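PDB 5UR2: bifunctional protein PutA from Bdellovibrio bacteriovorus, which probably catalyses both steps of proline breakdown to glutamate, oxidising proline with a flavin and then glutamate semialdehyde with NAD+. Local coordinates for residues Thr149-Glu152 with Lys153-Gln156; Ser214-Ile217 with Leu218-Leu222; Val245-Leu248 with Thr249-Phe253; Val822-Lys825 with Glu826-Asp829. All blocks are in the same frame, centred on the assembly; numbering follows the deposited sequence.

Contact 1: Thr149-Glu152 with Lys153-Gln156; sequences TLSE and KEAQ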
# COMPACT_ATOMS: atom_id res chain seq x y z
N THR B 149 38.50 3.99 23.06
CA THR B 149 39.05 2.86 23.80
C THR B 149 38.06 1.71 23.67
O THR B 149 37.05 1.65 24.38
CB THR B 149 39.30 3.21 25.27
OG1 THR B 149 40.41 4.12 25.37
CG2 THR B 149 39.61 1.95 26.10
N LEU B 150 38.36 0.79 22.75
CA LEU B 150 37.54 -0.39 22.51
C LEU B 150 38.08 -1.65 23.17
O LEU B 150 37.34 -2.63 23.31
CB LEU B 150 37.40 -0.64 21.01
CG LEU B 150 36.63 0.44 20.24
CD1 LEU B 150 36.52 0.11 18.77
CD2 LEU B 150 35.25 0.60 20.84
N SER B 151 39.36 -1.67 23.55
CA SER B 151 39.97 -2.86 24.11
C SER B 151 40.74 -2.51 25.38
O SER B 151 41.09 -1.35 25.62
CB SER B 151 40.92 -3.51 23.10
OG SER B 151 42.04 -2.66 22.92
N GLU B 152 41.05 -3.54 26.17
CA GLU B 152 41.84 -3.30 27.38
C GLU B 152 43.29 -2.93 27.05
O GLU B 152 43.91 -2.18 27.81
CB GLU B 152 41.77 -4.50 28.31
CG GLU B 152 40.44 -4.53 29.06
CD GLU B 152 40.10 -3.20 29.71
OE1 GLU B 152 40.75 -2.84 30.71
OE2 GLU B 152 39.18 -2.50 29.22
N LYS B 153 43.83 -3.42 25.93
CA LYS B 153 45.15 -2.94 25.51
C LYS B 153 45.14 -1.44 25.27
O LYS B 153 46.05 -0.72 25.71
CB LYS B 153 45.60 -3.65 24.23
CG LYS B 153 46.98 -3.12 23.76
CD LYS B 153 47.53 -3.87 22.58
CE LYS B 153 48.74 -3.12 22.02
NZ LYS B 153 49.05 -3.51 20.61
N GLU B 154 44.11 -0.93 24.58
CA GLU B 154 44.03 0.51 24.32
C GLU B 154 43.83 1.29 25.62
O GLU B 154 44.43 2.36 25.81
CB GLU B 154 42.90 0.78 23.33
CG GLU B 154 43.24 0.38 21.88
CD GLU B 154 42.00 0.12 21.02
OE1 GLU B 154 40.86 0.29 21.52
OE2 GLU B 154 42.17 -0.26 19.84
N ALA B 155 43.01 0.76 26.53
CA ALA B 155 42.83 1.41 27.83
C ALA B 155 44.15 1.49 28.57
O ALA B 155 44.50 2.54 29.13
CB ALA B 155 41.80 0.65 28.67
N GLN B 156 44.92 0.40 28.56
CA GLN B 156 46.19 0.38 29.27
C GLN B 156 47.18 1.36 28.64
O GLN B 156 47.90 2.06 29.36
CB GLN B 156 46.74 -1.05 29.27
CG GLN B 156 48.03 -1.26 30.04
CD GLN B 156 47.87 -1.05 31.55
OE1 GLN B 156 47.22 -1.85 32.23
NE2 GLN B 156 48.50 -0.00 32.08

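Contact 2: Ser214-Ile217 with Leu218-Leu222; sequences SKKI and LKDRL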
# COMPACT_ATOMS: atom_id res chain seq x y z
N SER B 214 31.32 -1.30 37.51
CA SER B 214 31.91 -0.36 36.56
C SER B 214 32.52 0.83 37.28
O SER B 214 33.63 1.26 36.96
CB SER B 214 30.85 0.13 35.57
OG SER B 214 30.35 -0.93 34.77
N LYS B 215 31.80 1.37 38.27
CA LYS B 215 32.29 2.52 39.02
C LYS B 215 33.58 2.19 39.77
O LYS B 215 34.51 3.00 39.79
CB LYS B 215 31.21 3.00 39.99
CG LYS B 215 31.68 4.09 40.93
CD LYS B 215 30.49 4.84 41.54
CE LYS B 215 29.58 3.94 42.37
NZ LYS B 215 28.65 4.81 43.15
N LYS B 216 33.65 1.00 40.39
CA LYS B 216 34.87 0.60 41.08
C LYS B 216 36.04 0.49 40.11
O LYS B 216 37.16 0.90 40.43
CB LYS B 216 34.66 -0.71 41.83
CG LYS B 216 35.96 -1.28 42.43
CD LYS B 216 35.72 -2.63 43.09
CE LYS B 216 36.92 -3.57 42.89
NZ LYS B 216 38.18 -3.02 43.44
N ILE B 217 35.81 -0.09 38.92
CA ILE B 217 36.90 -0.23 37.96
C ILE B 217 37.36 1.13 37.46
O ILE B 217 38.57 1.40 37.38
CB ILE B 217 36.48 -1.15 36.79
CG1 ILE B 217 36.31 -2.59 37.27
CG2 ILE B 217 37.49 -1.07 35.64
CD1 ILE B 217 35.68 -3.52 36.24
N LEU B 218 36.42 2.03 37.14
CA LEU B 218 36.79 3.37 36.68
C LEU B 218 37.62 4.09 37.74
O LEU B 218 38.66 4.68 37.43
CB LEU B 218 35.54 4.17 36.31
CG LEU B 218 34.86 3.68 35.03
CD1 LEU B 218 33.45 4.25 34.88
CD2 LEU B 218 35.70 4.01 33.83
N LYS B 219 37.19 4.04 39.00
CA LYS B 219 37.95 4.65 40.08
C LYS B 219 39.34 4.04 40.18
O LYS B 219 40.33 4.77 40.38
CB LYS B 219 37.21 4.50 41.41
CG LYS B 219 35.98 5.38 41.53
CD LYS B 219 35.00 4.88 42.59
CE LYS B 219 35.54 5.04 44.00
NZ LYS B 219 34.55 4.55 45.01
N ASP B 220 39.45 2.71 40.04
CA ASP B 220 40.75 2.06 40.13
C ASP B 220 41.68 2.54 39.02
O ASP B 220 42.88 2.68 39.23
CB ASP B 220 40.62 0.53 40.06
CG ASP B 220 39.97 -0.06 41.30
OD1 ASP B 220 39.83 0.66 42.30
OD2 ASP B 220 39.63 -1.27 41.27
N ARG B 221 41.14 2.79 37.82
CA ARG B 221 42.00 3.21 36.73
C ARG B 221 42.40 4.67 36.86
O ARG B 221 43.52 5.04 36.49
CB ARG B 221 41.31 2.97 35.38
CG ARG B 221 40.81 1.54 35.18
CD ARG B 221 41.92 0.59 34.83
NE ARG B 221 41.47 -0.81 34.76
CZ ARG B 221 41.02 -1.42 33.67
NH1 ARG B 221 40.93 -0.77 32.52
NH2 ARG B 221 40.66 -2.70 33.73
N LEU B 222 41.50 5.50 37.42
CA LEU B 222 41.79 6.92 37.63
C LEU B 222 42.73 7.14 38.80
O LEU B 222 43.55 8.07 38.78
CB LEU B 222 40.50 7.71 37.88
CG LEU B 222 40.03 8.66 36.79
CD1 LEU B 222 38.92 9.56 37.33
CD2 LEU B 222 41.20 9.48 36.29

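Contact 3: Val245-Leu248 with Thr249-Phe253; sequences VKHL and TLEVF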
# COMPACT_ATOMS: atom_id res chain seq x y z
N VAL B 245 27.20 8.84 30.29
CA VAL B 245 28.16 8.61 31.36
C VAL B 245 28.25 9.80 32.31
O VAL B 245 29.16 9.85 33.13
CB VAL B 245 29.56 8.26 30.81
CG1 VAL B 245 29.51 7.02 29.91
CG2 VAL B 245 30.16 9.44 30.05
N LYS B 246 27.32 10.76 32.21
CA LYS B 246 27.47 11.96 33.04
C LYS B 246 27.33 11.63 34.52
O LYS B 246 28.17 12.01 35.33
CB LYS B 246 26.45 13.04 32.64
CG LYS B 246 26.70 14.40 33.32
CD LYS B 246 25.97 14.55 34.67
CE LYS B 246 24.44 14.50 34.49
NZ LYS B 246 23.66 14.74 35.76
N HIS B 247 26.24 10.94 34.88
CA HIS B 247 26.01 10.62 36.29
C HIS B 247 27.12 9.71 36.82
O HIS B 247 27.64 9.93 37.92
CB HIS B 247 24.62 9.99 36.44
CG HIS B 247 24.22 9.74 37.86
ND1 HIS B 247 23.17 8.91 38.21
CD2 HIS B 247 24.73 10.21 39.03
CE1 HIS B 247 23.06 8.87 39.53
NE2 HIS B 247 24.00 9.64 40.05
N LEU B 248 27.52 8.71 36.03
CA LEU B 248 28.60 7.83 36.45
C LEU B 248 29.89 8.61 36.70
O LEU B 248 30.59 8.36 37.69
CB LEU B 248 28.80 6.73 35.41
CG LEU B 248 29.87 5.67 35.65
CD1 LEU B 248 29.57 4.88 36.92
CD2 LEU B 248 29.98 4.75 34.45
N THR B 249 30.21 9.56 35.82
CA THR B 249 31.42 10.36 35.98
C THR B 249 31.40 11.14 37.29
O THR B 249 32.43 11.27 37.96
CB THR B 249 31.59 11.29 34.78
OG1 THR B 249 31.61 10.50 33.59
CG2 THR B 249 32.91 12.07 34.88
N LEU B 250 30.24 11.67 37.67
CA LEU B 250 30.17 12.45 38.90
C LEU B 250 30.36 11.57 40.13
O LEU B 250 31.05 11.97 41.08
CB LEU B 250 28.84 13.19 38.95
CG LEU B 250 28.73 14.29 37.87
CD1 LEU B 250 27.41 15.03 37.97
CD2 LEU B 250 29.91 15.24 37.94
N GLU B 251 29.77 10.36 40.15
CA GLU B 251 30.01 9.44 41.25
C GLU B 251 31.47 9.00 41.30
O GLU B 251 32.07 8.93 42.38
CB GLU B 251 29.09 8.22 41.14
CG GLU B 251 27.63 8.56 41.35
CD GLU B 251 26.75 7.34 41.52
OE1 GLU B 251 27.28 6.21 41.61
OE2 GLU B 251 25.53 7.52 41.56
N VAL B 252 32.06 8.70 40.14
CA VAL B 252 33.47 8.32 40.11
C VAL B 252 34.33 9.42 40.71
O VAL B 252 35.16 9.17 41.59
CB VAL B 252 33.88 7.99 38.66
CG1 VAL B 252 35.38 7.89 38.51
CG2 VAL B 252 33.19 6.70 38.18
N PHE B 253 34.10 10.66 40.27
CA PHE B 253 34.94 11.78 40.68
C PHE B 253 34.80 12.08 42.17
O PHE B 253 35.80 12.23 42.88
CB PHE B 253 34.60 13.02 39.85
CG PHE B 253 35.35 14.24 40.26
CD1 PHE B 253 36.66 14.43 39.85
CD2 PHE B 253 34.73 15.22 41.03
CE1 PHE B 253 37.36 15.58 40.21
CE2 PHE B 253 35.42 16.36 41.40
CZ PHE B 253 36.74 16.54 40.99

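Contact 4: Val822-Lys825 with Glu826-Asp829; sequences VVDK and EAYD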
# COMPACT_ATOMS: atom_id res chain seq x y z
N VAL B 822 24.90 -20.55 25.22
CA VAL B 822 24.01 -20.89 24.11
C VAL B 822 22.84 -21.71 24.67
O VAL B 822 22.82 -22.03 25.86
CB VAL B 822 24.72 -21.64 22.97
CG1 VAL B 822 25.73 -20.72 22.26
CG2 VAL B 822 25.38 -22.93 23.48
N VAL B 823 21.88 -22.05 23.82
CA VAL B 823 20.53 -22.34 24.30
C VAL B 823 20.45 -23.67 25.05
O VAL B 823 19.81 -23.75 26.10
CB VAL B 823 19.52 -22.27 23.14
CG1 VAL B 823 19.77 -23.38 22.12
CG2 VAL B 823 18.12 -22.38 23.67
N ASP B 824 21.08 -24.74 24.54
CA ASP B 824 20.93 -26.06 25.15
C ASP B 824 22.15 -26.93 24.83
O ASP B 824 23.06 -26.52 24.09
CB ASP B 824 19.61 -26.75 24.73
CG ASP B 824 19.50 -26.98 23.21
OD1 ASP B 824 20.52 -26.89 22.47
OD2 ASP B 824 18.37 -27.28 22.75
N LYS B 825 22.17 -28.14 25.40
CA LYS B 825 23.35 -28.99 25.30
C LYS B 825 23.60 -29.43 23.85
O LYS B 825 24.76 -29.51 23.42
CB LYS B 825 23.21 -30.20 26.23
CG LYS B 825 24.50 -31.02 26.36
CD LYS B 825 24.35 -32.13 27.36
CE LYS B 825 25.65 -32.93 27.50
NZ LYS B 825 26.21 -33.43 26.20
N GLU B 826 22.54 -29.70 23.09
CA GLU B 826 22.69 -30.02 21.68
C GLU B 826 23.41 -28.90 20.92
O GLU B 826 24.34 -29.15 20.15
CB GLU B 826 21.33 -30.29 21.04
CG GLU B 826 21.44 -30.59 19.55
CD GLU B 826 20.10 -30.73 18.85
OE1 GLU B 826 19.06 -30.75 19.54
OE2 GLU B 826 20.09 -30.79 17.60
N ALA B 827 22.96 -27.66 21.10
CA ALA B 827 23.63 -26.56 20.41
C ALA B 827 25.07 -26.42 20.89
O ALA B 827 25.98 -26.24 20.08
CB ALA B 827 22.86 -25.25 20.64
N TYR B 828 25.28 -26.52 22.20
CA TYR B 828 26.63 -26.45 22.75
C TYR B 828 27.54 -27.48 22.09
O TYR B 828 28.61 -27.13 21.57
CB TYR B 828 26.57 -26.67 24.26
CG TYR B 828 27.92 -26.64 24.97
CD1 TYR B 828 28.49 -25.43 25.36
CD2 TYR B 828 28.61 -27.81 25.24
CE1 TYR B 828 29.71 -25.39 26.00
CE2 TYR B 828 29.84 -27.79 25.89
CZ TYR B 828 30.38 -26.57 26.26
OH TYR B 828 31.59 -26.51 26.90
N ASP B 829 27.14 -28.75 22.10
CA ASP B 829 27.99 -29.80 21.53
C ASP B 829 28.20 -29.60 20.04
O ASP B 829 29.29 -29.83 19.52
CB ASP B 829 27.42 -31.19 21.82
CG ASP B 829 27.51 -31.56 23.30
OD1 ASP B 829 28.38 -31.03 24.01
OD2 ASP B 829 26.71 -32.37 23.77
O HOH W 1 17.88 -29.92 22.00
O HOH W 2 28.53 -31.51 26.66

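Contact 1: Thr149-Glu152 with Lys153-Gln156
With chi1 at 69°, Ser151 holds OG between its own backbone N and carbonyl carbon, facing the first turn of helix 152-173. Glu154 answers with CG beside its own backbone N (chi1 -74°) and an extended chain that carries the carboxylate back to the residues leading into the helix. The result is a capping box. Ser151, at the N-cap, accepts through OG from Glu154 N at 3.2 Å, a fairly straight bond of 163°. The box is closed by a weak bond of 3.2 Å from Ser151 N to Glu154 OE1, and the same oxygen takes Leu150 N more firmly at 2.8 Å, nearly in line with its own C-O bond. A short hydroxyl suits the cap, and glutamate has just the length to come back to two successive amides.

Alongside, Thr149 turns its methyl inward, CG2 lying 3.6 Å from Ala155 CB; alanine is small enough to let the incoming loop lie close to the helix. Thr149 OG1 is bonded to Ala201 O, and the Glu152 carboxylate to Arg221 and Ser204. Ala155 N bonds to Ser151 O at 3.0 Å, an ordinary bond of the first turn. Glu154 OE2 forms a salt bridge to Arg799 on helix 790-806. With that arginine on one oxygen, amides on the other and the amino end of a helix close by, the carboxylate is probably stabilised as an anion.

Contact 2: Ser214-Ile217 with Leu218-Leu222
Arg221 reaches back beside Ile217, one turn earlier on helix 211-232, the crossover helix of the beta-alpha-beta unit between strands 194-197 and 235-238 of the proline dehydrogenase barrel. Its CB starts 3.7 Å from Ile217 O, the carbonyl that also accepts from Arg221 N. The next carbon comes nearer, Arg221 CG standing 3.1 Å from Ile217 O, and there the chain bends (chi2 -77°), so that the remainder runs alongside the isoleucine in the same direction. NE, CZ and NH2 then pass by the branch methyl: Ile217 CG2 lies over one guanidinium face, toward its rim, 4.0 Å from Arg221 NH2. A beta-branched residue suits this place because its branch methyl gives the flat cation an apolar neighbour on one face. At the tip, Arg221 NH1 binds Glu152 OE1 and Leu202 O.

On the exposed flank Lys216 NZ makes a salt bridge of 3.1 Å to Asp220 OD2, which receives it on its syn lone pair, with the lysine bent at its last two torsions to come over the shorter aspartate. Asp220 OD1 is paired with Arg223. Lys215 and Lys219 run side by side, Lys215 CG 3.8 Å from Lys219 CD. Farther out, Lys215 NZ and Lys219 NZ stay 6.2 Å apart. Glu255 binds both, and Glu251 the first of them, which should offset their repulsion. On the buried side leucine suits the packing against helix 246-257, and Leu218 CG rests 3.3 Å from Ser214 O.

Contact 3: Val245-Leu248 with Thr249-Phe253
Val245, at the N-cap, turns its carbonyl into the first turn of helix 246-257, and Val245 O accepts from Thr249 N at 2.9 Å. Thr249 then grips the same oxygen a second time: Thr249 OG1 donates to Val245 O at 2.6 Å, the amide and hydroxyl arriving from opposite faces of the carbonyl plane. The torsion that sets OG1 beside its own backbone N (chi1 -56°) makes this possible, and it gives the buried hydroxyl an acceptor one turn back.

The helix is the crossover between strands 235-238 and 268-273 of the barrel, with Thr249, Leu250 and Phe253 turned onto the strands. Lys246 bends twice so that its CD touches the leucine branch, 3.6 Å from Leu250 CD1, while NZ goes to Asp278 and Asp282. On the other flank Leu248 CD1 meets Val252 CG2 at 4.2 Å, two apolar branches packed toward helix 211-232.

His247 and Glu251 meet on the outer side, His247 NE2 standing 3.0 Å from Glu251 OE2. The approach to the ring is oblique, the ring and carboxylate planes are 89° apart, and the angle is too poor for a hydrogen bond. Glu251 OE1 instead binds Lys215 NZ and Trp211 NE1.

Contact 4: Val822-Lys825 with Glu826-Asp829
Val822 and Val823 press on the first turn of helix 825-841 in the aldehyde dehydrogenase part of the protein, just before an aspartate N-cap. Each valine offers one methyl as a bump. Val822 CG2 settles into the dip between Ala827 and Tyr828, 4.4 Å from Ala827 CB and 3.8 Å from Tyr828 CA. Val823 CG1 meets Ala827 CB at 3.9 Å, methyl against methyl, and alanine is small enough to let both branched residues come close. In Tyr828, CG anti to the backbone N (chi1 179°) carries the ring outward, with its edge toward Val822 CG2.

Asp824 caps the amino end of the helix. Its OD1 accepts from Ala827 N at 2.9 Å, a straight bond of 166° nearly in line with the C-O bond, and lies against the Ala827 methyl as well. Aspartate is short enough to fold back in this way, and its charge probably interacts well with the amino end of the helix. Asp824 OD2 is held by Gln669, and a water links it to Glu826 OE1.

Across the exposed side Lys825 stretches out and turns only at its final torsion, bringing NZ into a salt bridge with Asp829 OD2 at 2.7 Å, on that oxygen's syn lone pair. A second water completes the ring, 3.0 Å from Lys825 NZ and 2.7 Å from Asp829 OD1.

In the fold
Contacts 1, 2 and 3 follow one another round the proline dehydrogenase barrel and are joined by salt bridges and, between contacts 2 and 3, also by apolar packing. Contact 1 touches contact 2 through Glu152 OE1 and Arg221 NH1, 2.8 Å apart. Contact 2 touches contact 3 through Lys215 NZ and Glu251 OE1, and through Leu218 CD1 on Leu248 CD2 at 3.5 Å. Contact 3 is nearer the N-propargylglycine-modified FAD, with the Thr249 side chain about 9 Å from it against about 14 Å for that of Thr149 in contact 1. Contact 4 stands apart in the aldehyde dehydrogenase part, its centre about 32 Å from that of contact 1. Contact 1, through Arg799, meets that part directly.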